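Local coordinates for protein beta-N-acetylhexosaminidase (Beutenbergia cavernae, PDB 5BU9) that probably hydrolyses terminal, non-reducing N-acetyl-D-hexosamine residues from N-acetyl-beta-D-hexosaminides, as a family 3 glycoside hydrolase, at residues I32-G38 against A63-T69; P187-V192 against S231-Y235; I286-E290 against F322-V326; A291-I295 against A329-V333. All blocks are in the same frame, centred on the assembly; numbering follows the deposited sequence.

The four contacts are spread around a single family 3 TIM-barrel domain. Contacts 1 and 4 lie where the chain runs from a helix into the start of a barrel strand, with centres 18 Å apart and nearest atoms about 7 Å apart. Contact 4 directly extends contact 3: their centres are 8 Å apart, both use helix 320-336, and Ala288 O lies 3.0 Å from Thr293 N, a probable hydrogen bond. Contact 2 sits across the chain's centre from contact 1, 34 Å away between centres, at the C-terminal ends of strands 180-186 and 227-230. That end carries the active site in this fold; contacts 1 and 4 lie at the opposite end, contact 3 between outer helices.

Contact 1: residues I32-G38 against A63-T69; sequences ITASHVG and AVTDEAT
Two neighbouring helix-to-strand connections of the TIM barrel meet here, where His36, just past the end of helix 26-35, reaches the carbonyls of Glu67 and Ala68 in the short helix 66-69. His36 leaves the helix with positive phi. With CG beside the backbone N and anti to the carbonyl carbon (chi1 -44°), the imidazole presents its ND1 edge to the carbonyls of helix 66-69. ND1 donates to Ala68 O at 2.9 Å, the acceptor lying in the ring plane although the donor is tilted 26° from the carbonyl plane. A second, weak bond runs from the same ND1 to Glu67 O at 3.2 Å, and this oxygen also accepts from Gln9 NE2. His36 CA adds a C-H...O contact to Ala68 O at 3.3 Å.

The short helix is set by its own N-cap: Thr65 OG1 accepts from Ala68 N at 2.9 Å. Beside the histidine, the methyl of Ala68 rests on Ile32 O at 3.7 Å. Ile32 CG2 also meets Ala63 CB at 3.9 Å, giving the contact a small apolar patch. A water joins Thr33 OG1 to Ala63 O, though its approach to the carbonyl is doubtfully short; Thr33 OG1 is also bonded to Leu29 O. At the other end, Thr69 OG1 is held by Val72 O, while its methyl CG2 lies 3.8 Å from Val37 O.

Gly38 leads straight into strand 39-43, and helix 66-69 precedes strand 75-82, so the histidine ties together two successive helix-to-strand links of a beta-alpha barrel.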
loop_
_atom_site.group_PDB
_atom_site.type_symbol
_atom_site.label_atom_id
_atom_site.label_comp_id
_atom_site.label_asym_id
_atom_site.label_seq_id
_atom_site.Cartn_x
_atom_site.Cartn_y
_atom_site.Cartn_z
ATOM N N ILE A 32 16.558 -7.635 -1.761
ATOM C CA ILE A 32 16.741 -7.877 -0.339
ATOM C C ILE A 32 18.218 -8.039 0.059
ATOM O O ILE A 32 18.681 -7.428 1.014
ATOM C CB ILE A 32 15.976 -9.120 0.120
ATOM C CG1 ILE A 32 14.495 -8.987 -0.154
ATOM C CG2 ILE A 32 16.189 -9.349 1.590
ATOM C CD1 ILE A 32 13.753 -10.284 0.125
ATOM N N THR A 33 18.951 -8.893 -0.641
ATOM C CA THR A 33 20.318 -9.230 -0.223
ATOM C C THR A 33 21.310 -8.132 -0.572
ATOM O O THR A 33 22.123 -7.756 0.247
ATOM C CB THR A 33 20.805 -10.547 -0.870
ATOM O OG1 THR A 33 19.857 -11.572 -0.604
ATOM C CG2 THR A 33 22.151 -10.983 -0.267
ATOM N N ALA A 34 21.245 -7.604 -1.788
ATOM C CA ALA A 34 22.250 -6.629 -2.218
ATOM C C ALA A 34 21.826 -5.197 -1.957
ATOM O O ALA A 34 22.679 -4.356 -1.712
ATOM C CB ALA A 34 22.566 -6.819 -3.696
ATOM N N SER A 35 20.521 -4.910 -1.988
ATOM C CA SER A 35 20.064 -3.541 -1.742
ATOM C C SER A 35 19.391 -3.353 -0.361
ATOM O O SER A 35 18.913 -2.273 -0.040
ATOM C CB SER A 35 19.112 -3.099 -2.864
ATOM O OG SER A 35 19.812 -2.904 -4.082
ATOM N N HIS A 36 19.350 -4.407 0.441
ATOM C CA HIS A 36 18.795 -4.359 1.807
ATOM C C HIS A 36 17.304 -3.995 1.836
ATOM O O HIS A 36 16.785 -3.529 2.867
ATOM C CB HIS A 36 19.607 -3.380 2.691
ATOM C CG HIS A 36 21.092 -3.523 2.536
ATOM N ND1 HIS A 36 21.815 -4.506 3.176
ATOM C CD2 HIS A 36 21.984 -2.825 1.787
ATOM C CE1 HIS A 36 23.089 -4.417 2.819
ATOM N NE2 HIS A 36 23.220 -3.400 1.986
ATOM N N VAL A 37 16.602 -4.208 0.726
ATOM C CA VAL A 37 15.150 -3.987 0.724
ATOM C C VAL A 37 14.470 -4.859 1.791
ATOM O O VAL A 37 14.769 -6.058 1.952
ATOM C CB VAL A 37 14.563 -4.245 -0.660
ATOM C CG1 VAL A 37 13.037 -4.189 -0.623
ATOM C CG2 VAL A 37 15.113 -3.200 -1.624
ATOM N N GLY A 38 13.575 -4.241 2.547
ATOM C CA GLY A 38 13.086 -4.847 3.775
ATOM C C GLY A 38 11.652 -5.342 3.734
ATOM O O GLY A 38 11.153 -5.898 4.722
ATOM N N ALA A 63 15.941 -14.820 2.891
ATOM C CA ALA A 63 16.970 -13.880 2.504
ATOM C C ALA A 63 17.185 -12.858 3.598
ATOM O O ALA A 63 18.118 -12.073 3.513
ATOM C CB ALA A 63 16.608 -13.188 1.190
ATOM N N VAL A 64 16.340 -12.848 4.629
ATOM C CA VAL A 64 16.610 -11.914 5.720
ATOM C C VAL A 64 17.701 -12.558 6.537
ATOM O O VAL A 64 17.628 -13.728 6.904
ATOM C CB VAL A 64 15.357 -11.496 6.600
ATOM C CG1 VAL A 64 14.067 -11.415 5.802
ATOM C CG2 VAL A 64 15.190 -12.297 7.863
ATOM N N THR A 65 18.754 -11.770 6.716
ATOM C CA THR A 65 19.969 -12.086 7.460
ATOM C C THR A 65 20.341 -10.796 8.160
ATOM O O THR A 65 19.710 -9.757 7.916
ATOM C CB THR A 65 21.142 -12.502 6.561
ATOM O OG1 THR A 65 21.448 -11.418 5.664
ATOM C CG2 THR A 65 20.791 -13.737 5.750
ATOM N N ASP A 66 21.376 -10.846 8.992
ATOM C CA ASP A 66 21.834 -9.654 9.667
ATOM C C ASP A 66 22.460 -8.654 8.667
ATOM O O ASP A 66 22.238 -7.440 8.740
ATOM C CB ASP A 66 22.842 -10.008 10.780
ATOM C CG ASP A 66 23.105 -8.817 11.698
ATOM O OD1 ASP A 66 22.221 -8.515 12.537
ATOM O OD2 ASP A 66 24.165 -8.157 11.555
ATOM N N GLU A 67 23.245 -9.175 7.741
ATOM C CA GLU A 67 23.826 -8.367 6.684
ATOM C C GLU A 67 22.779 -7.791 5.721
ATOM O O GLU A 67 22.939 -6.688 5.222
ATOM C CB GLU A 67 24.845 -9.200 5.915
ATOM C CG GLU A 67 25.575 -8.423 4.846
ATOM C CD GLU A 67 26.854 -9.108 4.457
ATOM O OE1 GLU A 67 27.218 -10.073 5.162
ATOM O OE2 GLU A 67 27.486 -8.693 3.461
ATOM N N ALA A 68 21.699 -8.521 5.472
ATOM C CA ALA A 68 20.675 -8.028 4.554
ATOM C C ALA A 68 19.810 -6.925 5.177
ATOM O O ALA A 68 19.732 -5.826 4.653
ATOM C CB ALA A 68 19.804 -9.165 4.084
ATOM N N THR A 69 19.165 -7.222 6.298
ATOM C CA THR A 69 18.174 -6.311 6.871
ATOM C C THR A 69 18.370 -6.126 8.380
ATOM O O THR A 69 17.426 -5.757 9.094
ATOM C CB THR A 69 16.735 -6.820 6.633
ATOM O OG1 THR A 69 16.578 -8.079 7.299
ATOM C CG2 THR A 69 16.484 -7.049 5.169
HETATM O O HOH W 1 20.247 -12.387 2.243
#

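Contact 2: residues P187-V192 against S231-Y235; sequences PGLGRV and STAVY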
loop_
_atom_site.group_PDB
_atom_site.type_symbol
_atom_site.label_atom_id
_atom_site.label_comp_id
_atom_site.label_asym_id
_atom_site.label_seq_id
_atom_site.Cartn_x
_atom_site.Cartn_y
_atom_site.Cartn_z
ATOM N N PRO A 187 -5.976 10.730 -0.931
ATOM C CA PRO A 187 -7.218 11.128 -0.231
ATOM C C PRO A 187 -8.528 10.629 -0.854
ATOM O O PRO A 187 -9.615 11.050 -0.422
ATOM C CB PRO A 187 -7.164 12.668 -0.291
ATOM C CG PRO A 187 -6.464 12.945 -1.625
ATOM C CD PRO A 187 -5.445 11.801 -1.802
ATOM N N GLY A 188 -8.439 9.726 -1.818
ATOM C CA GLY A 188 -9.622 9.144 -2.435
ATOM C C GLY A 188 -9.518 9.058 -3.952
ATOM O O GLY A 188 -9.331 10.054 -4.636
ATOM N N LEU A 189 -9.636 7.849 -4.488
ATOM C CA LEU A 189 -9.466 7.616 -5.922
ATOM C C LEU A 189 -10.798 7.311 -6.593
ATOM O O LEU A 189 -10.837 6.977 -7.776
ATOM C CB LEU A 189 -8.493 6.458 -6.134
ATOM C CG LEU A 189 -7.536 6.402 -7.311
ATOM C CD1 LEU A 189 -6.943 7.767 -7.626
ATOM C CD2 LEU A 189 -6.427 5.410 -6.978
ATOM N N GLY A 190 -11.888 7.427 -5.840
ATOM C CA GLY A 190 -13.188 7.072 -6.363
ATOM C C GLY A 190 -13.843 8.119 -7.234
ATOM O O GLY A 190 -14.975 7.929 -7.662
ATOM N N ARG A 191 -13.158 9.229 -7.506
ATOM C CA ARG A 191 -13.788 10.292 -8.282
ATOM C C ARG A 191 -12.962 10.755 -9.498
ATOM O O ARG A 191 -13.405 11.631 -10.244
ATOM C CB ARG A 191 -14.108 11.477 -7.367
ATOM C CG ARG A 191 -14.880 11.043 -6.095
ATOM C CD ARG A 191 -15.494 12.273 -5.390
ATOM N NE ARG A 191 -16.526 12.856 -6.238
ATOM C CZ ARG A 191 -17.314 13.867 -5.902
ATOM N NH1 ARG A 191 -17.203 14.456 -4.706
ATOM N NH2 ARG A 191 -18.221 14.286 -6.781
ATOM N N VAL A 192 -11.792 10.161 -9.738
ATOM C CA VAL A 192 -11.067 10.465 -10.981
ATOM C C VAL A 192 -11.811 9.841 -12.160
ATOM O O VAL A 192 -12.511 8.844 -12.000
ATOM C CB VAL A 192 -9.619 9.958 -10.955
ATOM C CG1 VAL A 192 -8.760 10.775 -9.971
ATOM C CG2 VAL A 192 -9.597 8.461 -10.621
ATOM N N SER A 231 -2.655 7.918 -3.096
ATOM C CA SER A 231 -2.914 8.090 -4.525
ATOM C C SER A 231 -1.816 8.874 -5.255
ATOM O O SER A 231 -1.155 9.706 -4.636
ATOM C CB SER A 231 -4.233 8.852 -4.663
ATOM O OG SER A 231 -4.513 9.263 -5.968
ATOM N N THR A 232 -1.657 8.660 -6.569
ATOM C CA THR A 232 -0.736 9.507 -7.331
ATOM C C THR A 232 -1.482 10.531 -8.185
ATOM O O THR A 232 -0.865 11.288 -8.906
ATOM C CB THR A 232 0.192 8.719 -8.250
ATOM O OG1 THR A 232 -0.592 7.914 -9.110
ATOM C CG2 THR A 232 1.163 7.842 -7.454
ATOM N N ALA A 233 -2.803 10.565 -8.085
ATOM C CA ALA A 233 -3.609 11.563 -8.785
ATOM C C ALA A 233 -3.260 12.975 -8.315
ATOM O O ALA A 233 -2.761 13.156 -7.208
ATOM C CB ALA A 233 -5.102 11.284 -8.563
ATOM N N VAL A 234 -3.518 13.974 -9.153
ATOM C CA VAL A 234 -3.338 15.365 -8.738
ATOM C C VAL A 234 -4.687 15.882 -8.273
ATOM O O VAL A 234 -5.669 15.758 -8.999
ATOM C CB VAL A 234 -2.777 16.230 -9.864
ATOM C CG1 VAL A 234 -2.692 17.629 -9.380
ATOM C CG2 VAL A 234 -1.374 15.743 -10.277
ATOM N N TYR A 235 -4.750 16.418 -7.055
ATOM C CA TYR A 235 -6.033 16.853 -6.466
ATOM C C TYR A 235 -6.147 18.378 -6.504
ATOM O O TYR A 235 -5.643 19.049 -5.622
ATOM C CB TYR A 235 -6.187 16.337 -5.006
ATOM C CG TYR A 235 -6.372 14.838 -4.993
ATOM C CD1 TYR A 235 -5.277 13.980 -5.130
ATOM C CD2 TYR A 235 -7.654 14.275 -4.939
ATOM C CE1 TYR A 235 -5.452 12.577 -5.203
ATOM C CE2 TYR A 235 -7.840 12.876 -5.006
ATOM C CZ TYR A 235 -6.732 12.040 -5.125
ATOM O OH TYR A 235 -6.904 10.686 -5.158
#
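Tyr235 is gripped at both its hydroxyl and its ring. OH donates to Gly188 O at 2.6 Å, approaching 63° out of the carbonyl plane and so away from the lone pairs. Over one face of the ring, Pro187 CG stands 3.5 Å from the centroid and only 5° off the ring normal, a CH-pi contact of proline on tyrosine.

The hydroxyl is itself an acceptor. Ser231 OG, swung anti to its backbone N (chi1 171°), donates to Tyr235 OH at 2.9 Å and accepts from Ala233 N at 3.0 Å, closing an ST turn. A chain of bonds therefore runs from the Ala233 amide through both hydroxyls to Gly188 O. Leu189 CD1 lies against this relay, 3.3 Å from Ser231 OG, and Val192 CG1 packs on Ala233 CB at 4.0 Å.

The loop's shape brings these groups into place: a cis peptide precedes Pro187, and the backbone angles of Gly188 call for glycine. Farther out, Asp135 takes the amide of Leu189, Ser213 bonds Pro187 O, and Asn146 bonds the carbonyls of Leu189 and Val192. Pro187 and Gly188 belong to the Lys-His-Phe-Pro-Gly signature that borders the active site in related family 3 N-acetylglucosaminidases.

The two segments continue from parallel strands 180-186 and 227-230, with Ser231 bonded to the Phe186 backbone, while Val234 and Tyr235 form the short strand alongside 203-204.

Contact 3: residues I286-E290 against F322-V326; sequences ILAIE and FAAIV
Phe322 drives the CE1 corner of its ring in among Ile286, Ile289 and Glu290, linking helix 281-291 to the C-terminal helix 320-336 on the outside of the TIM barrel. The two short helical segments cross at 72°, their axes 10.4 Å apart at closest approach. With CG anti to the backbone N (chi1 -176°), the ring extends across the gap. Its CE1 meets Ile289 CG2 at 3.7 Å and Ile286 CG2 at 4.0 Å. Glu290 comes to the ring edge near its plane, CG lying 3.7 Å from Phe322 CD1; Glu290 OE2 makes a long, weak ion pair with Lys315.

Were this ring cut back to an alanine, the Ile286 and Ile289 methyls and Glu290 CG would probably lose their shared partner and a gap would open between the helices. Val312 and Lys315 of helix 305-318 also touch the phenylalanine, so three helices converge on it. Beyond the ring, Ile325 and Val326 both lie close to Ile289 CG2, with Val326 CG2 at 4.3 Å. Ile325 CG2 also reaches the backbone of the other helix, coming to 3.5 Å from Ile289 O.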
loop_
_atom_site.group_PDB
_atom_site.type_symbol
_atom_site.label_atom_id
_atom_site.label_comp_id
_atom_site.label_asym_id
_atom_site.label_seq_id
_atom_site.Cartn_x
_atom_site.Cartn_y
_atom_site.Cartn_z
ATOM N N ILE A 286 12.500 9.744 -3.975
ATOM C CA ILE A 286 12.935 10.890 -3.193
ATOM C C ILE A 286 11.749 11.809 -2.896
ATOM O O ILE A 286 11.560 12.212 -1.740
ATOM C CB ILE A 286 14.073 11.635 -3.900
ATOM C CG1 ILE A 286 15.363 10.824 -3.764
ATOM C CG2 ILE A 286 14.286 13.019 -3.265
ATOM C CD1 ILE A 286 16.446 11.250 -4.724
ATOM N N LEU A 287 10.939 12.119 -3.914
ATOM C CA LEU A 287 9.785 12.990 -3.703
ATOM C C LEU A 287 8.762 12.350 -2.751
ATOM O O LEU A 287 8.189 13.044 -1.911
ATOM C CB LEU A 287 9.110 13.355 -5.030
ATOM C CG LEU A 287 9.927 14.252 -5.985
ATOM C CD1 LEU A 287 9.243 14.293 -7.307
ATOM C CD2 LEU A 287 10.102 15.662 -5.481
ATOM N N ALA A 288 8.522 11.046 -2.883
ATOM C CA ALA A 288 7.581 10.359 -1.991
ATOM C C ALA A 288 8.036 10.517 -0.520
ATOM O O ALA A 288 7.280 10.957 0.342
ATOM C CB ALA A 288 7.474 8.861 -2.393
ATOM N N ILE A 289 9.289 10.167 -0.263
ATOM C CA ILE A 289 9.864 10.236 1.055
ATOM C C ILE A 289 9.825 11.682 1.599
ATOM O O ILE A 289 9.389 11.922 2.728
ATOM C CB ILE A 289 11.272 9.661 1.012
ATOM C CG1 ILE A 289 11.182 8.169 0.773
ATOM C CG2 ILE A 289 12.037 9.955 2.331
ATOM C CD1 ILE A 289 12.534 7.525 0.473
ATOM N N GLU A 290 10.209 12.657 0.785
ATOM C CA GLU A 290 10.180 14.043 1.259
ATOM C C GLU A 290 8.782 14.494 1.632
ATOM O O GLU A 290 8.630 15.344 2.510
ATOM C CB GLU A 290 10.755 15.017 0.209
ATOM C CG GLU A 290 12.249 14.896 0.027
ATOM C CD GLU A 290 12.806 15.889 -1.000
ATOM O OE1 GLU A 290 12.089 16.249 -1.962
ATOM O OE2 GLU A 290 13.960 16.327 -0.834
ATOM N N PHE A 322 17.334 15.548 4.393
ATOM C CA PHE A 322 16.735 14.343 3.829
ATOM C C PHE A 322 17.116 13.125 4.685
ATOM O O PHE A 322 16.314 12.225 4.882
ATOM C CB PHE A 322 17.191 14.158 2.373
ATOM C CG PHE A 322 16.545 12.982 1.676
ATOM C CD1 PHE A 322 15.228 13.055 1.237
ATOM C CD2 PHE A 322 17.248 11.803 1.471
ATOM C CE1 PHE A 322 14.626 11.969 0.590
ATOM C CE2 PHE A 322 16.654 10.722 0.837
ATOM C CZ PHE A 322 15.336 10.796 0.420
ATOM N N ALA A 323 18.353 13.094 5.168
ATOM C CA ALA A 323 18.802 12.047 6.094
ATOM C C ALA A 323 17.895 11.972 7.319
ATOM O O ALA A 323 17.564 10.871 7.758
ATOM C CB ALA A 323 20.285 12.280 6.539
ATOM N N ALA A 324 17.495 13.125 7.864
ATOM C CA ALA A 324 16.686 13.139 9.076
ATOM C C ALA A 324 15.289 12.630 8.737
ATOM O O ALA A 324 14.683 11.885 9.512
ATOM C CB ALA A 324 16.640 14.552 9.718
ATOM N N ILE A 325 14.805 12.984 7.554
ATOM C CA ILE A 325 13.513 12.498 7.076
ATOM C C ILE A 325 13.520 10.970 6.900
ATOM O O ILE A 325 12.601 10.269 7.350
ATOM C CB ILE A 325 13.108 13.229 5.781
ATOM C CG1 ILE A 325 12.729 14.692 6.127
ATOM C CG2 ILE A 325 11.948 12.478 5.056
ATOM C CD1 ILE A 325 12.539 15.601 4.890
ATOM N N VAL A 326 14.557 10.466 6.254
ATOM C CA VAL A 326 14.784 9.031 6.125
ATOM C C VAL A 326 14.791 8.333 7.478
ATOM O O VAL A 326 14.139 7.316 7.644
ATOM C CB VAL A 326 16.095 8.769 5.381
ATOM C CG1 VAL A 326 16.571 7.346 5.592
ATOM C CG2 VAL A 326 15.888 9.045 3.882
#

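Contact 4: residues A291-I295 against A329-V333; sequences AGTDI and AARRV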
loop_
_atom_site.group_PDB
_atom_site.type_symbol
_atom_site.label_atom_id
_atom_site.label_comp_id
_atom_site.label_asym_id
_atom_site.label_seq_id
_atom_site.Cartn_x
_atom_site.Cartn_y
_atom_site.Cartn_z
ATOM N N ALA A 291 7.762 13.959 0.952
ATOM C CA ALA A 291 6.354 14.279 1.262
ATOM C C ALA A 291 5.891 13.693 2.600
ATOM O O ALA A 291 4.928 14.179 3.196
ATOM C CB ALA A 291 5.427 13.784 0.139
ATOM N N GLY A 292 6.553 12.631 3.050
ATOM C CA GLY A 292 6.260 12.031 4.345
ATOM C C GLY A 292 5.960 10.542 4.182
ATOM O O GLY A 292 5.380 9.938 5.061
ATOM N N THR A 293 6.318 9.966 3.034
ATOM C CA THR A 293 6.151 8.541 2.776
ATOM C C THR A 293 7.131 7.667 3.564
ATOM O O THR A 293 8.326 7.977 3.634
ATOM C CB THR A 293 6.379 8.240 1.303
ATOM O OG1 THR A 293 5.380 8.904 0.533
ATOM C CG2 THR A 293 6.328 6.744 1.037
ATOM N N ASP A 294 6.657 6.557 4.116
ATOM C CA ASP A 294 7.559 5.579 4.771
ATOM C C ASP A 294 7.893 4.355 3.920
ATOM O O ASP A 294 8.970 3.763 4.038
ATOM C CB ASP A 294 6.944 5.136 6.092
ATOM C CG ASP A 294 6.433 6.331 6.916
ATOM O OD1 ASP A 294 7.212 7.292 7.170
ATOM O OD2 ASP A 294 5.237 6.336 7.261
ATOM N N ILE A 295 6.992 3.961 3.034
ATOM C CA ILE A 295 7.327 2.829 2.169
ATOM C C ILE A 295 6.986 3.136 0.702
ATOM O O ILE A 295 5.843 3.454 0.367
ATOM C CB ILE A 295 6.627 1.521 2.646
ATOM C CG1 ILE A 295 7.124 1.095 4.036
ATOM C CG2 ILE A 295 6.807 0.395 1.592
ATOM C CD1 ILE A 295 6.392 -0.174 4.618
ATOM N N ALA A 329 11.299 7.971 8.972
ATOM C CA ALA A 329 10.527 7.027 8.201
ATOM C C ALA A 329 10.879 5.592 8.642
ATOM O O ALA A 329 9.992 4.786 8.906
ATOM C CB ALA A 329 10.792 7.228 6.702
ATOM N N ALA A 330 12.175 5.302 8.764
ATOM C CA ALA A 330 12.619 3.959 9.122
ATOM C C ALA A 330 12.130 3.600 10.510
ATOM O O ALA A 330 11.775 2.452 10.773
ATOM C CB ALA A 330 14.121 3.853 9.041
ATOM N N ARG A 331 12.050 4.602 11.386
ATOM C CA ARG A 331 11.574 4.364 12.747
ATOM C C ARG A 331 10.091 3.966 12.727
ATOM O O ARG A 331 9.703 3.107 13.500
ATOM C CB ARG A 331 11.797 5.606 13.631
ATOM C CG ARG A 331 12.381 5.324 14.986
ATOM C CD ARG A 331 12.731 6.615 15.763
ATOM N NE ARG A 331 13.883 7.284 15.178
ATOM C CZ ARG A 331 13.856 8.497 14.648
ATOM N NH1 ARG A 331 12.716 9.189 14.659
ATOM N NH2 ARG A 331 14.975 9.026 14.132
ATOM N N ARG A 332 9.268 4.571 11.857
ATOM C CA ARG A 332 7.848 4.164 11.761
ATOM C C ARG A 332 7.726 2.756 11.251
ATOM O O ARG A 332 6.881 1.984 11.715
ATOM C CB ARG A 332 7.039 5.078 10.848
ATOM C CG ARG A 332 7.037 6.527 11.345
ATOM C CD ARG A 332 6.194 7.449 10.507
ATOM N NE ARG A 332 6.517 8.825 10.826
ATOM C CZ ARG A 332 7.208 9.649 10.048
ATOM N NH1 ARG A 332 7.608 9.255 8.845
ATOM N NH2 ARG A 332 7.463 10.894 10.457
ATOM N N VAL A 333 8.568 2.431 10.280
ATOM C CA VAL A 333 8.525 1.111 9.696
ATOM C C VAL A 333 8.958 0.049 10.722
ATOM O O VAL A 333 8.258 -0.949 10.890
ATOM C CB VAL A 333 9.361 1.044 8.442
ATOM C CG1 VAL A 333 9.425 -0.410 7.935
ATOM C CG2 VAL A 333 8.772 1.987 7.375
#
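Asp294 and Arg332 approach at about a right angle, their carboxylate and guanidinium planes turned 45° apart. Arg332, its chain extended from CG to NE, brings NH1 to OD1 of Asp294 at 2.6 Å in a salt bridge. OD1 lies in the guanidinium plane and is met on its syn side; the N-H...O angle is 147°. With CG anti to the carbonyl carbon (chi1 -47°), the carboxylate is set against the side of helix 320-336, and OD1 also comes within 3.6 Å of Ala329 CB.

Next to the charged pair, Val333 CG2 packs against Asp294 CB at 3.9 Å and Ile295 CG1 at 3.8 Å, an apolar patch where the chain approaches strand 296-298. Upstream, Gly292, with positive phi, closes helix 281-291 in a Schellman motif.

OD2 of Asp294 is engaged by Arg256 NH2 in a second salt bridge and by the Val265 amide of strand 264-267. With an asparagine here, Arg332 and Arg256 are likely to lose the negative charge they share. The buried carboxylate, both oxygens satisfied, thereby joins strand 264-267 to helix 320-336; the two arginines gathered round it would be expected to favour its ionised form.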